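Local atomic coordinates of proline iminopeptidase-related protein (Thermus thermophilus, PDB entry 2YYS), a protein that is of unknown function but has an alpha/beta hydrolase fold related to proline iminopeptidases and may act as a peptidase. Residues Y16-G21 against V41-L46; A27-H32 against L86-A91; F97-H102 against V107-V112; M179-L184 against G254-I259; G36-V41 against A188-S193. One frame throughout, in Å; residues are numbered along the deposited sequence.

Contact 1 (Y16-G21 against V41-L46)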
# COMPACT_ATOMS: atom_id res chain seq x y z
N TYR A 16 10.51 10.07 7.23
CA TYR A 16 11.65 9.57 6.48
C TYR A 16 11.28 9.56 4.99
O TYR A 16 10.32 8.91 4.59
CB TYR A 16 12.05 8.17 6.96
CG TYR A 16 13.16 7.60 6.13
CD1 TYR A 16 14.50 7.90 6.42
CD2 TYR A 16 12.87 6.78 5.05
CE1 TYR A 16 15.51 7.37 5.63
CE2 TYR A 16 13.86 6.28 4.26
CZ TYR A 16 15.19 6.57 4.55
OH TYR A 16 16.16 6.04 3.71
N VAL A 17 12.06 10.28 4.19
CA VAL A 17 11.77 10.48 2.79
C VAL A 17 12.99 10.14 1.95
O VAL A 17 14.11 10.51 2.29
CB VAL A 17 11.36 11.96 2.52
CG1 VAL A 17 11.17 12.23 1.05
CG2 VAL A 17 10.07 12.30 3.27
N GLU A 18 12.76 9.40 0.87
CA GLU A 18 13.75 9.16 -0.18
C GLU A 18 13.18 9.71 -1.48
O GLU A 18 12.26 9.14 -2.07
CB GLU A 18 14.08 7.68 -0.32
CG GLU A 18 14.47 7.01 0.99
CD GLU A 18 14.68 5.50 0.86
OE1 GLU A 18 14.16 4.91 -0.10
OE2 GLU A 18 15.35 4.91 1.74
N ASP A 19 13.72 10.85 -1.88
CA ASP A 19 13.30 11.61 -3.03
C ASP A 19 14.29 11.28 -4.14
O ASP A 19 15.43 11.75 -4.14
CB ASP A 19 13.32 13.08 -2.64
CG ASP A 19 12.92 14.01 -3.75
OD1 ASP A 19 12.58 13.56 -4.87
OD2 ASP A 19 12.93 15.24 -3.58
N VAL A 20 13.84 10.49 -5.11
CA VAL A 20 14.73 9.82 -6.06
C VAL A 20 14.37 10.13 -7.50
O VAL A 20 13.20 10.16 -7.86
CB VAL A 20 14.62 8.30 -5.84
CG1 VAL A 20 15.43 7.53 -6.82
CG2 VAL A 20 15.08 7.96 -4.41
N GLY A 21 15.38 10.33 -8.35
CA GLY A 21 15.15 10.60 -9.77
C GLY A 21 15.18 12.08 -10.12
O GLY A 21 15.33 12.93 -9.24
N VAL A 41 11.08 -2.51 1.25
CA VAL A 41 10.90 -3.64 0.33
C VAL A 41 10.23 -3.17 -0.96
O VAL A 41 10.57 -3.59 -2.08
CB VAL A 41 10.10 -4.77 1.00
CG1 VAL A 41 9.53 -5.75 -0.03
CG2 VAL A 41 11.00 -5.51 1.98
N LEU A 42 9.27 -2.28 -0.78
CA LEU A 42 8.51 -1.74 -1.89
C LEU A 42 9.42 -1.01 -2.87
O LEU A 42 9.34 -1.24 -4.08
CB LEU A 42 7.42 -0.82 -1.34
CG LEU A 42 6.29 -0.42 -2.26
CD1 LEU A 42 5.65 -1.61 -2.95
CD2 LEU A 42 5.25 0.34 -1.41
N ARG A 43 10.33 -0.19 -2.36
CA ARG A 43 11.29 0.47 -3.24
C ARG A 43 12.16 -0.53 -4.00
O ARG A 43 12.40 -0.37 -5.20
CB ARG A 43 12.18 1.44 -2.47
CG ARG A 43 13.36 1.90 -3.31
CD ARG A 43 14.16 3.06 -2.76
NE ARG A 43 15.27 3.37 -3.65
CZ ARG A 43 16.19 4.30 -3.43
NH1 ARG A 43 16.13 5.05 -2.34
NH2 ARG A 43 17.16 4.50 -4.31
N GLU A 44 12.67 -1.54 -3.30
CA GLU A 44 13.54 -2.53 -3.94
C GLU A 44 12.81 -3.25 -5.07
O GLU A 44 13.42 -3.61 -6.07
CB GLU A 44 14.08 -3.54 -2.91
CG GLU A 44 14.94 -2.94 -1.80
CD GLU A 44 16.25 -2.31 -2.28
OE1 GLU A 44 16.84 -2.81 -3.27
OE2 GLU A 44 16.70 -1.32 -1.67
N GLY A 45 11.51 -3.46 -4.93
CA GLY A 45 10.71 -4.11 -5.95
C GLY A 45 10.29 -3.25 -7.13
O GLY A 45 10.12 -3.76 -8.24
N LEU A 46 10.12 -1.95 -6.92
CA LEU A 46 9.56 -1.09 -7.96
C LEU A 46 10.60 -0.25 -8.70
O LEU A 46 10.39 0.05 -9.88
CB LEU A 46 8.49 -0.16 -7.37
CG LEU A 46 7.32 -0.86 -6.66
CD1 LEU A 46 6.32 0.16 -6.15
CD2 LEU A 46 6.61 -1.86 -7.57

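Contact 2 (A27-H32 against L86-A91)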
# COMPACT_ATOMS: atom_id res chain seq x y z
N ALA A 27 6.17 13.17 -11.22
CA ALA A 27 6.32 12.76 -9.84
C ALA A 27 5.33 11.65 -9.45
O ALA A 27 4.16 11.68 -9.85
CB ALA A 27 6.13 13.94 -8.94
N LEU A 28 5.83 10.67 -8.68
CA LEU A 28 5.02 9.62 -8.06
C LEU A 28 5.32 9.55 -6.59
O LEU A 28 6.49 9.56 -6.21
CB LEU A 28 5.36 8.25 -8.67
CG LEU A 28 5.10 8.16 -10.17
CD1 LEU A 28 5.70 6.90 -10.74
CD2 LEU A 28 3.60 8.22 -10.43
N PHE A 29 4.27 9.48 -5.78
CA PHE A 29 4.39 9.26 -4.35
C PHE A 29 4.02 7.81 -4.04
O PHE A 29 3.04 7.28 -4.57
CB PHE A 29 3.50 10.24 -3.59
CG PHE A 29 4.10 11.62 -3.51
CD1 PHE A 29 4.56 12.11 -2.31
CD2 PHE A 29 4.25 12.38 -4.65
CE1 PHE A 29 5.14 13.37 -2.24
CE2 PHE A 29 4.83 13.64 -4.58
CZ PHE A 29 5.28 14.13 -3.38
N VAL A 30 4.80 7.18 -3.16
CA VAL A 30 4.62 5.77 -2.85
C VAL A 30 3.99 5.65 -1.48
O VAL A 30 4.47 6.23 -0.51
CB VAL A 30 5.95 5.01 -2.91
CG1 VAL A 30 5.77 3.52 -2.58
CG2 VAL A 30 6.54 5.16 -4.28
N LEU A 31 2.87 4.93 -1.43
CA LEU A 31 2.13 4.71 -0.19
C LEU A 31 2.22 3.24 0.23
O LEU A 31 1.55 2.37 -0.35
CB LEU A 31 0.68 5.16 -0.38
CG LEU A 31 0.50 6.68 -0.47
CD1 LEU A 31 -0.88 7.05 -1.02
CD2 LEU A 31 0.71 7.32 0.90
N HIS A 32 3.07 2.94 1.21
CA HIS A 32 3.21 1.57 1.72
C HIS A 32 1.98 1.16 2.54
O HIS A 32 1.11 1.98 2.88
CB HIS A 32 4.48 1.42 2.57
CG HIS A 32 4.39 2.13 3.88
ND1 HIS A 32 5.05 3.32 4.12
CD2 HIS A 32 3.67 1.86 4.99
CE1 HIS A 32 4.75 3.73 5.34
NE2 HIS A 32 3.92 2.87 5.89
N LEU A 86 -0.14 15.19 1.03
CA LEU A 86 -0.21 16.51 0.39
C LEU A 86 0.78 17.48 1.02
O LEU A 86 1.42 18.23 0.30
CB LEU A 86 -1.61 17.10 0.47
CG LEU A 86 -2.50 16.77 -0.72
CD1 LEU A 86 -1.97 17.42 -2.00
CD2 LEU A 86 -2.67 15.24 -0.89
N LEU A 87 0.90 17.47 2.34
CA LEU A 87 1.86 18.35 3.01
C LEU A 87 3.29 18.01 2.59
O LEU A 87 4.12 18.89 2.39
CB LEU A 87 1.68 18.28 4.53
CG LEU A 87 0.37 18.90 5.05
CD1 LEU A 87 0.14 18.58 6.51
CD2 LEU A 87 0.35 20.43 4.86
N LEU A 88 3.57 16.72 2.41
CA LEU A 88 4.88 16.30 1.97
C LEU A 88 5.14 16.83 0.55
O LEU A 88 6.21 17.36 0.26
CB LEU A 88 5.02 14.77 2.01
CG LEU A 88 6.34 14.19 1.48
CD1 LEU A 88 7.53 14.80 2.22
CD2 LEU A 88 6.37 12.67 1.59
N ALA A 89 4.15 16.68 -0.33
CA ALA A 89 4.27 17.16 -1.71
C ALA A 89 4.57 18.66 -1.75
O ALA A 89 5.42 19.11 -2.52
CB ALA A 89 3.00 16.86 -2.50
N GLU A 90 3.90 19.41 -0.88
CA GLU A 90 4.08 20.86 -0.84
C GLU A 90 5.45 21.22 -0.27
O GLU A 90 6.09 22.14 -0.75
CB GLU A 90 2.94 21.53 -0.07
CG GLU A 90 1.65 21.55 -0.90
CD GLU A 90 0.38 21.83 -0.11
OE1 GLU A 90 0.47 22.17 1.10
OE2 GLU A 90 -0.73 21.70 -0.71
N ALA A 91 5.93 20.44 0.71
CA ALA A 91 7.25 20.65 1.28
C ALA A 91 8.33 20.43 0.23
O ALA A 91 9.34 21.13 0.22
CB ALA A 91 7.47 19.74 2.48

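Contact 3 (F97-H102 against V107-V112)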
# COMPACT_ATOMS: atom_id res chain seq x y z
N PHE A 97 1.06 15.04 -9.07
CA PHE A 97 1.77 13.77 -8.90
C PHE A 97 0.82 12.59 -9.07
O PHE A 97 -0.37 12.74 -8.83
CB PHE A 97 2.39 13.71 -7.51
CG PHE A 97 1.41 13.98 -6.41
CD1 PHE A 97 0.64 12.96 -5.89
CD2 PHE A 97 1.26 15.26 -5.90
CE1 PHE A 97 -0.27 13.20 -4.89
CE2 PHE A 97 0.36 15.52 -4.89
CZ PHE A 97 -0.42 14.48 -4.39
N GLY A 98 1.34 11.44 -9.48
CA GLY A 98 0.63 10.18 -9.37
C GLY A 98 0.95 9.44 -8.09
O GLY A 98 1.79 9.86 -7.28
N LEU A 99 0.26 8.32 -7.90
CA LEU A 99 0.40 7.51 -6.70
C LEU A 99 0.66 6.05 -7.06
O LEU A 99 0.06 5.51 -7.99
CB LEU A 99 -0.86 7.59 -5.87
CG LEU A 99 -1.22 8.98 -5.35
CD1 LEU A 99 -2.68 9.07 -5.02
CD2 LEU A 99 -0.42 9.31 -4.12
N LEU A 100 1.56 5.43 -6.30
CA LEU A 100 1.73 3.98 -6.26
C LEU A 100 1.42 3.55 -4.85
O LEU A 100 2.04 4.05 -3.91
CB LEU A 100 3.17 3.60 -6.60
CG LEU A 100 3.80 4.17 -7.85
CD1 LEU A 100 5.25 3.70 -7.95
CD2 LEU A 100 3.04 3.78 -9.10
N ALA A 101 0.48 2.61 -4.68
CA ALA A 101 0.07 2.13 -3.37
C ALA A 101 0.17 0.61 -3.27
O ALA A 101 0.05 -0.10 -4.27
CB ALA A 101 -1.36 2.55 -3.09
N HIS A 102 0.36 0.12 -2.05
CA HIS A 102 0.39 -1.31 -1.78
C HIS A 102 -0.40 -1.61 -0.50
O HIS A 102 -0.25 -0.95 0.51
CB HIS A 102 1.83 -1.78 -1.64
CG HIS A 102 1.97 -3.25 -1.43
ND1 HIS A 102 2.55 -3.79 -0.30
CD2 HIS A 102 1.59 -4.30 -2.20
CE1 HIS A 102 2.54 -5.11 -0.39
NE2 HIS A 102 1.97 -5.44 -1.53
N VAL A 107 -6.19 2.53 0.46
CA VAL A 107 -7.21 3.40 1.06
C VAL A 107 -6.70 4.82 1.13
O VAL A 107 -7.46 5.77 0.87
CB VAL A 107 -7.64 2.94 2.48
CG1 VAL A 107 -8.58 3.95 3.14
CG2 VAL A 107 -8.33 1.61 2.41
N VAL A 108 -5.43 4.98 1.49
CA VAL A 108 -4.85 6.30 1.57
C VAL A 108 -4.82 6.92 0.17
O VAL A 108 -5.19 8.07 0.01
CB VAL A 108 -3.43 6.29 2.19
CG1 VAL A 108 -2.87 7.70 2.27
CG2 VAL A 108 -3.45 5.65 3.59
N ALA A 109 -4.39 6.16 -0.83
CA ALA A 109 -4.31 6.66 -2.21
C ALA A 109 -5.68 7.08 -2.76
O ALA A 109 -5.80 8.11 -3.40
CB ALA A 109 -3.71 5.60 -3.10
N LEU A 110 -6.70 6.26 -2.52
CA LEU A 110 -8.05 6.56 -2.97
C LEU A 110 -8.61 7.80 -2.29
O LEU A 110 -9.27 8.61 -2.92
CB LEU A 110 -8.97 5.36 -2.76
CG LEU A 110 -8.58 4.21 -3.68
CD1 LEU A 110 -9.08 2.88 -3.14
CD2 LEU A 110 -9.11 4.45 -5.08
N GLU A 111 -8.33 7.97 -1.00
CA GLU A 111 -8.73 9.18 -0.29
C GLU A 111 -7.96 10.41 -0.77
O GLU A 111 -8.53 11.50 -0.85
CB GLU A 111 -8.58 9.01 1.22
CG GLU A 111 -9.75 8.28 1.83
CD GLU A 111 -11.03 9.08 1.72
OE1 GLU A 111 -11.14 10.11 2.44
OE2 GLU A 111 -11.90 8.71 0.89
N VAL A 112 -6.68 10.25 -1.10
CA VAL A 112 -5.91 11.35 -1.69
C VAL A 112 -6.53 11.75 -3.03
O VAL A 112 -6.75 12.93 -3.29
CB VAL A 112 -4.42 10.99 -1.88
CG1 VAL A 112 -3.73 11.97 -2.81
CG2 VAL A 112 -3.70 10.95 -0.54

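Contact 4 (M179-L184 against G254-I259)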
# COMPACT_ATOMS: atom_id res chain seq x y z
N MET A 179 10.93 -16.47 2.13
CA MET A 179 12.31 -16.39 2.63
C MET A 179 13.08 -15.26 1.95
O MET A 179 13.87 -14.57 2.58
CB MET A 179 13.04 -17.73 2.44
CG MET A 179 12.93 -18.63 3.68
SD MET A 179 13.16 -20.38 3.26
CE MET A 179 14.85 -20.70 3.92
N ALA A 180 12.81 -15.06 0.67
CA ALA A 180 13.37 -13.91 -0.03
C ALA A 180 12.88 -12.58 0.59
O ALA A 180 13.67 -11.64 0.77
CB ALA A 180 13.04 -13.97 -1.50
N TYR A 181 11.60 -12.54 0.96
CA TYR A 181 11.05 -11.35 1.58
C TYR A 181 11.70 -11.11 2.94
O TYR A 181 12.13 -10.00 3.25
CB TYR A 181 9.53 -11.41 1.72
CG TYR A 181 9.03 -10.33 2.61
CD1 TYR A 181 8.80 -9.06 2.11
CD2 TYR A 181 8.86 -10.55 3.98
CE1 TYR A 181 8.38 -8.05 2.92
CE2 TYR A 181 8.44 -9.52 4.81
CZ TYR A 181 8.21 -8.27 4.27
OH TYR A 181 7.80 -7.23 5.05
N GLU A 182 11.77 -12.16 3.75
CA GLU A 182 12.24 -12.02 5.13
C GLU A 182 13.71 -11.62 5.18
O GLU A 182 14.10 -10.77 5.98
CB GLU A 182 11.97 -13.29 5.92
CG GLU A 182 10.50 -13.48 6.26
CD GLU A 182 10.24 -14.71 7.10
OE1 GLU A 182 11.18 -15.23 7.74
OE2 GLU A 182 9.07 -15.16 7.14
N TRP A 183 14.51 -12.17 4.27
CA TRP A 183 15.93 -11.85 4.22
C TRP A 183 16.13 -10.38 3.83
O TRP A 183 16.94 -9.69 4.41
CB TRP A 183 16.66 -12.77 3.25
CG TRP A 183 18.14 -12.71 3.43
CD1 TRP A 183 19.02 -11.91 2.75
CD2 TRP A 183 18.92 -13.47 4.36
NE1 TRP A 183 20.30 -12.14 3.20
CE2 TRP A 183 20.27 -13.09 4.19
CE3 TRP A 183 18.61 -14.44 5.33
CZ2 TRP A 183 21.31 -13.64 4.95
CZ3 TRP A 183 19.65 -14.99 6.08
CH2 TRP A 183 20.98 -14.58 5.89
N LEU A 184 15.35 -9.92 2.87
CA LEU A 184 15.42 -8.54 2.41
C LEU A 184 14.95 -7.58 3.51
O LEU A 184 15.62 -6.60 3.80
CB LEU A 184 14.58 -8.39 1.14
CG LEU A 184 14.56 -7.04 0.41
CD1 LEU A 184 15.96 -6.61 -0.02
CD2 LEU A 184 13.63 -7.14 -0.79
N GLY A 254 1.68 -13.86 -4.84
CA GLY A 254 1.07 -13.48 -3.58
C GLY A 254 1.11 -11.97 -3.41
O GLY A 254 1.07 -11.23 -4.40
N HIS A 255 1.23 -11.53 -2.17
CA HIS A 255 1.15 -10.12 -1.80
C HIS A 255 2.34 -9.29 -2.29
O HIS A 255 2.17 -8.16 -2.73
CB HIS A 255 1.00 -10.01 -0.28
CG HIS A 255 0.58 -8.65 0.20
ND1 HIS A 255 -0.53 -7.99 -0.29
CD2 HIS A 255 1.12 -7.84 1.14
CE1 HIS A 255 -0.64 -6.82 0.32
NE2 HIS A 255 0.34 -6.70 1.19
N TYR A 256 3.54 -9.87 -2.20
CA TYR A 256 4.73 -9.28 -2.80
C TYR A 256 4.88 -9.86 -4.19
O TYR A 256 5.74 -10.67 -4.49
CB TYR A 256 5.96 -9.48 -1.91
CG TYR A 256 5.74 -8.80 -0.60
CD1 TYR A 256 6.06 -7.45 -0.42
CD2 TYR A 256 5.13 -9.46 0.44
CE1 TYR A 256 5.81 -6.81 0.79
CE2 TYR A 256 4.87 -8.83 1.64
CZ TYR A 256 5.22 -7.52 1.82
OH TYR A 256 4.94 -6.94 3.03
N LEU A 257 4.00 -9.39 -5.06
CA LEU A 257 3.79 -10.07 -6.32
C LEU A 257 4.99 -9.96 -7.27
O LEU A 257 5.20 -10.85 -8.11
CB LEU A 257 2.45 -9.65 -6.94
CG LEU A 257 2.20 -8.23 -7.43
CD1 LEU A 257 0.90 -8.15 -8.19
CD2 LEU A 257 2.14 -7.24 -6.27
N TRP A 258 5.81 -8.92 -7.11
CA TRP A 258 7.00 -8.72 -7.92
C TRP A 258 8.12 -9.71 -7.56
O TRP A 258 9.00 -9.98 -8.37
CB TRP A 258 7.49 -7.26 -7.82
CG TRP A 258 7.71 -6.81 -6.42
CD1 TRP A 258 8.84 -6.96 -5.68
CD2 TRP A 258 6.75 -6.17 -5.56
NE1 TRP A 258 8.65 -6.45 -4.42
CE2 TRP A 258 7.38 -5.95 -4.32
CE3 TRP A 258 5.43 -5.74 -5.72
CZ2 TRP A 258 6.73 -5.34 -3.24
CZ3 TRP A 258 4.78 -5.14 -4.64
CH2 TRP A 258 5.43 -4.95 -3.43
N ILE A 259 8.11 -10.22 -6.33
CA ILE A 259 9.03 -11.26 -5.89
C ILE A 259 8.64 -12.64 -6.44
O ILE A 259 9.49 -13.38 -6.93
CB ILE A 259 9.06 -11.31 -4.35
CG1 ILE A 259 9.68 -10.03 -3.77
CG2 ILE A 259 9.82 -12.55 -3.85
CD1 ILE A 259 9.74 -10.02 -2.24

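Contact 5 (G36-V41 against A188-S193)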
# COMPACT_ATOMS: atom_id res chain seq x y z
N GLY A 36 1.61 0.99 9.67
CA GLY A 36 2.80 0.80 10.48
C GLY A 36 3.93 0.11 9.75
O GLY A 36 4.91 -0.26 10.38
N GLY A 37 3.79 -0.08 8.44
CA GLY A 37 4.86 -0.64 7.63
C GLY A 37 5.89 0.41 7.24
O GLY A 37 6.07 1.43 7.92
N ASN A 38 6.57 0.14 6.13
CA ASN A 38 7.59 1.05 5.61
C ASN A 38 7.80 0.78 4.13
O ASN A 38 7.29 -0.20 3.61
CB ASN A 38 8.90 0.91 6.40
CG ASN A 38 9.58 -0.44 6.19
OD1 ASN A 38 10.03 -0.76 5.09
ND2 ASN A 38 9.70 -1.22 7.26
N ALA A 39 8.59 1.63 3.48
CA ALA A 39 8.76 1.61 2.03
C ALA A 39 10.03 0.91 1.54
O ALA A 39 10.36 1.01 0.37
CB ALA A 39 8.73 3.04 1.49
N TYR A 40 10.73 0.20 2.41
CA TYR A 40 12.02 -0.38 2.01
C TYR A 40 11.87 -1.49 0.95
O TYR A 40 12.47 -1.42 -0.12
CB TYR A 40 12.79 -0.91 3.23
CG TYR A 40 14.12 -1.52 2.85
CD1 TYR A 40 15.26 -0.73 2.71
CD2 TYR A 40 14.22 -2.88 2.58
CE1 TYR A 40 16.48 -1.29 2.35
CE2 TYR A 40 15.43 -3.46 2.21
CZ TYR A 40 16.55 -2.66 2.09
OH TYR A 40 17.74 -3.25 1.73
N VAL A 41 11.08 -2.51 1.25
CA VAL A 41 10.90 -3.64 0.33
C VAL A 41 10.23 -3.17 -0.96
O VAL A 41 10.57 -3.59 -2.08
CB VAL A 41 10.10 -4.77 1.00
CG1 VAL A 41 9.53 -5.75 -0.03
CG2 VAL A 41 11.00 -5.51 1.98
N ALA A 188 17.32 -4.83 6.16
CA ALA A 188 17.19 -3.37 6.28
C ALA A 188 17.47 -2.90 7.70
O ALA A 188 17.86 -1.77 7.92
CB ALA A 188 15.79 -2.93 5.86
N GLY A 189 17.22 -3.77 8.68
CA GLY A 189 17.47 -3.44 10.07
C GLY A 189 16.61 -2.28 10.56
O GLY A 189 17.08 -1.42 11.29
N ILE A 190 15.36 -2.24 10.11
CA ILE A 190 14.44 -1.19 10.52
C ILE A 190 13.68 -1.71 11.72
O ILE A 190 13.12 -2.78 11.66
CB ILE A 190 13.48 -0.83 9.38
CG1 ILE A 190 14.25 -0.19 8.22
CG2 ILE A 190 12.40 0.12 9.88
CD1 ILE A 190 13.51 -0.23 6.90
N LEU A 191 13.69 -0.94 12.80
CA LEU A 191 12.85 -1.21 13.96
C LEU A 191 11.67 -0.24 13.91
O LEU A 191 11.79 0.92 14.29
CB LEU A 191 13.63 -1.05 15.27
CG LEU A 191 12.86 -1.27 16.60
CD1 LEU A 191 12.40 -2.73 16.75
CD2 LEU A 191 13.69 -0.84 17.82
N GLY A 192 10.54 -0.71 13.39
CA GLY A 192 9.33 0.09 13.32
C GLY A 192 8.60 0.13 14.65
O GLY A 192 8.40 -0.90 15.28
N SER A 193 8.18 1.32 15.07
CA SER A 193 7.32 1.43 16.23
C SER A 193 6.03 0.60 16.06
O SER A 193 5.48 0.50 14.95
CB SER A 193 6.97 2.89 16.49
OG SER A 193 6.05 3.00 17.57
O HOH W 1 6.26 1.11 12.40

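Contact 1 (Y16-G21 against V41-L46)
R43 meets E18 because its chain leaves the helix with CG anti to the backbone N (chi1 168°) and stays extended as far as NE, while E18 turns its CG anti to the carbonyl carbon and sends an extended chain toward it, the two crossing at a slant. In this alpha/beta hydrolase fold, strand 14-20 belongs to the central sheet and helix 40-46 packs over one of its faces; E18 and R43 bridge the wide gap between them, where even the nearest CA atoms, those of E18 and R43, are 9.5 Å apart. A long arginine and a glutamate suit such a distance. R43 NH1 donates to E18 OE1 over 3.0 Å in a nearly straight salt bridge (167° at the hydrogen). The oxygen lies in the guanidinium plane, but the nitrogen stands above the plane of the carboxylate, for the two flat groups are turned 84° apart. E18 OE1 also lies 3.2 Å from R43 CD, so the acid sits alongside the end of the arginine chain. R43 NH1 has a second acid in E3, and R43 NE donates to the amide oxygen of Q47, which probably steadies the guanidinium's rotation. V20, two residues on from E18 and on the same face of the strand, gives the group an apolar floor: V20 CG2 lies over its flat face, toward the rim, 3.7 Å from R43 NH1.

Contact 2 (A27-H32 against L86-A91)
F29 reaches from the strand to the helix with the far end of its ring, and its first torsion sets the direction: CG stands anti to the carbonyl carbon, beside the backbone N (chi1 -78°), which carries CE1 and CZ up to L88 and A89. At that end F29 CZ comes to 3.6 Å from A89 CA. The methyl is almost as near, A89 CB lying 3.7 Å from F29 CZ, an approach that is oblique to the ring. A residue as small as alanine suits this place, because the ring can come right up to the helix backbone. L88 meets the ring at its edge instead. With CG anti to the backbone N (chi1 177°), the leucine extends toward the strand and sets L88 CG 4.0 Å from F29 CE1, close to the ring plane, with L88 CD2 only slightly farther off. F97, on the neighbouring strand, meets the F29 ring at about 55° and also touches A89, so the two phenylalanines share the small helix residue. Exchanging F29 for an alanine would probably open a gap beside A89 and take away the ring edge against which L88 CG rests. All three residues are buried and meet purely by apolar packing. Helix 78-91 links strands 54-58 and 97-102, and it rests here on the strand lying between them, as in a beta-alpha-beta crossover of the alpha/beta hydrolase fold.

Contact 3 (F97-H102 against V107-V112)
L99 lays its CD1 methyl in the angle between A109 and V112, on successive turns of the helix: L99 CD1 is 3.8 Å from V112 CG1. The same methyl reaches the helix backbone, with L99 CD1 3.6 Å from A109 O. The leucine gets there with CG anti to its carbonyl carbon (chi1 -62°), and it crosses the valine at a slant. One step along the same face of the strand, A101 meets A109 methyl to methyl, CB to CB at 3.9 Å. Two alanines facing each other allow the backbones to close in, and the CA atoms of A101 and A109 are just 6.4 Å apart. At the other end F97 adds the rim of its ring, with F97 CE1 4.2 Å from V112 CG1 and the methyl near the ring plane. Strand 97-102 and helix 105-115 run nearly antiparallel, at 151°, as expected for the first half of a beta-alpha-beta unit that returns through strand 119-125. The tight turn between them corresponds to the nucleophile elbow of active relatives, and H102, at the strand's end, bonds through NE2 to H255 O. L100 points to the opposite side of the sheet. No hydrogen bond joins the two segments, so their cohesion rests on dispersion and the exclusion of water; small residues where the backbones come closest and branched ones where they diverge suit that purely apolar fit.

Contact 4 (M179-L184 against G254-I259)
Backbones of the two segments come nearest at Y181 and I259, whose CA atoms are 7.7 Å apart, where helix 175-187 passes the short helix that begins just after Y256, its N-cap residue. Helix 175-187 belongs to the helical insertion between strands 119-125 and 221-226, the cap of this alpha/beta hydrolase, so the contact joins cap to core. Its centre is a pair of tyrosines. Y181, with CG anti to the backbone N (chi1 167°), brings the CE1 side of its ring over a face of Y256. The planes are inclined by 32° and the ring centroids are 4.4 Å apart, an oblique meeting of the two rings. Broad flat rings suit a surface seam such as this one, since they cover much apolar area. V41 of helix 40-46 touches both rings. Next to Y256, H255 turns elsewhere and bonds through ND1 to D229, consistent with the histidine-acid pair of the triad in active relatives. I259, on the same side as Y256, packs against the helix: I259 CD1 lies 4.2 Å from Y181 CB, and I259 CG2 at the same distance from A180 CB, a methyl small enough for the seam's outer edge. The closest approach is that of Y181 CE1, poised above the rim of the neighbouring ring at 3.4 Å from Y256 CZ.

Contact 5 (G36-V41 against A188-S193)
The loop from H32 to N38 carries the glycine-rich HGGPG signature of this peptidase family, whose backbone in active relatives helps form the oxyanion hole; here it and the start of helix 40-46 meet the loop after cap helix 175-187. A188 CB stands over the centre of the Y40 ring, 3.5 Å from its centroid and 7° off the normal, a clear CH-pi contact. I190 CD1 fits beside the ring's root, 3.8 Å from Y40 CB, and reaches 4.0 Å from N38 OD1. That oxygen accepts from Y40 N at 2.9 Å, nearly straight at 162° and in the carbonyl plane, an Asx turn leading into the helix. N38 manages it by holding CG between its backbone N and carbonyl carbon (chi1 68°). With a leucine in its place, Y40 N would probably be left without this acceptor and the turn would be less firmly held. Farther along, one water donates to both G36 O (2.8 Å) and S193 O (2.7 Å). G36 and G189 both have positive phi, which suits glycine. Apart from that water bridge the loops meet by apolar and CH-pi packing, so orientation between cap and core here depends on shape more than on directional bonds.

Overall arrangement
Contacts 1, 2 and 3 are buried and build the core, all reaching the same sheet; contacts 4 and 5 lie at the surface and tie the cap to the core. Helix 40-46 serves contacts 1 and 5, and V41 also touches both tyrosines of contact 4. Strands 27-31 and 97-102 are neighbours, so contacts 2 and 3 interlock side by side, their centres about 9 Å apart. Chemistry follows place: contacts 2 and 3 are wholly apolar, contact 1 buries a salt bridge, contact 4 pairs aromatic rings, and contact 5 adds a bridging water. H102 of contact 3 meets Y256 and W258 of contact 4, joining the end of an inner strand to the 254-259 segment that meets the cap.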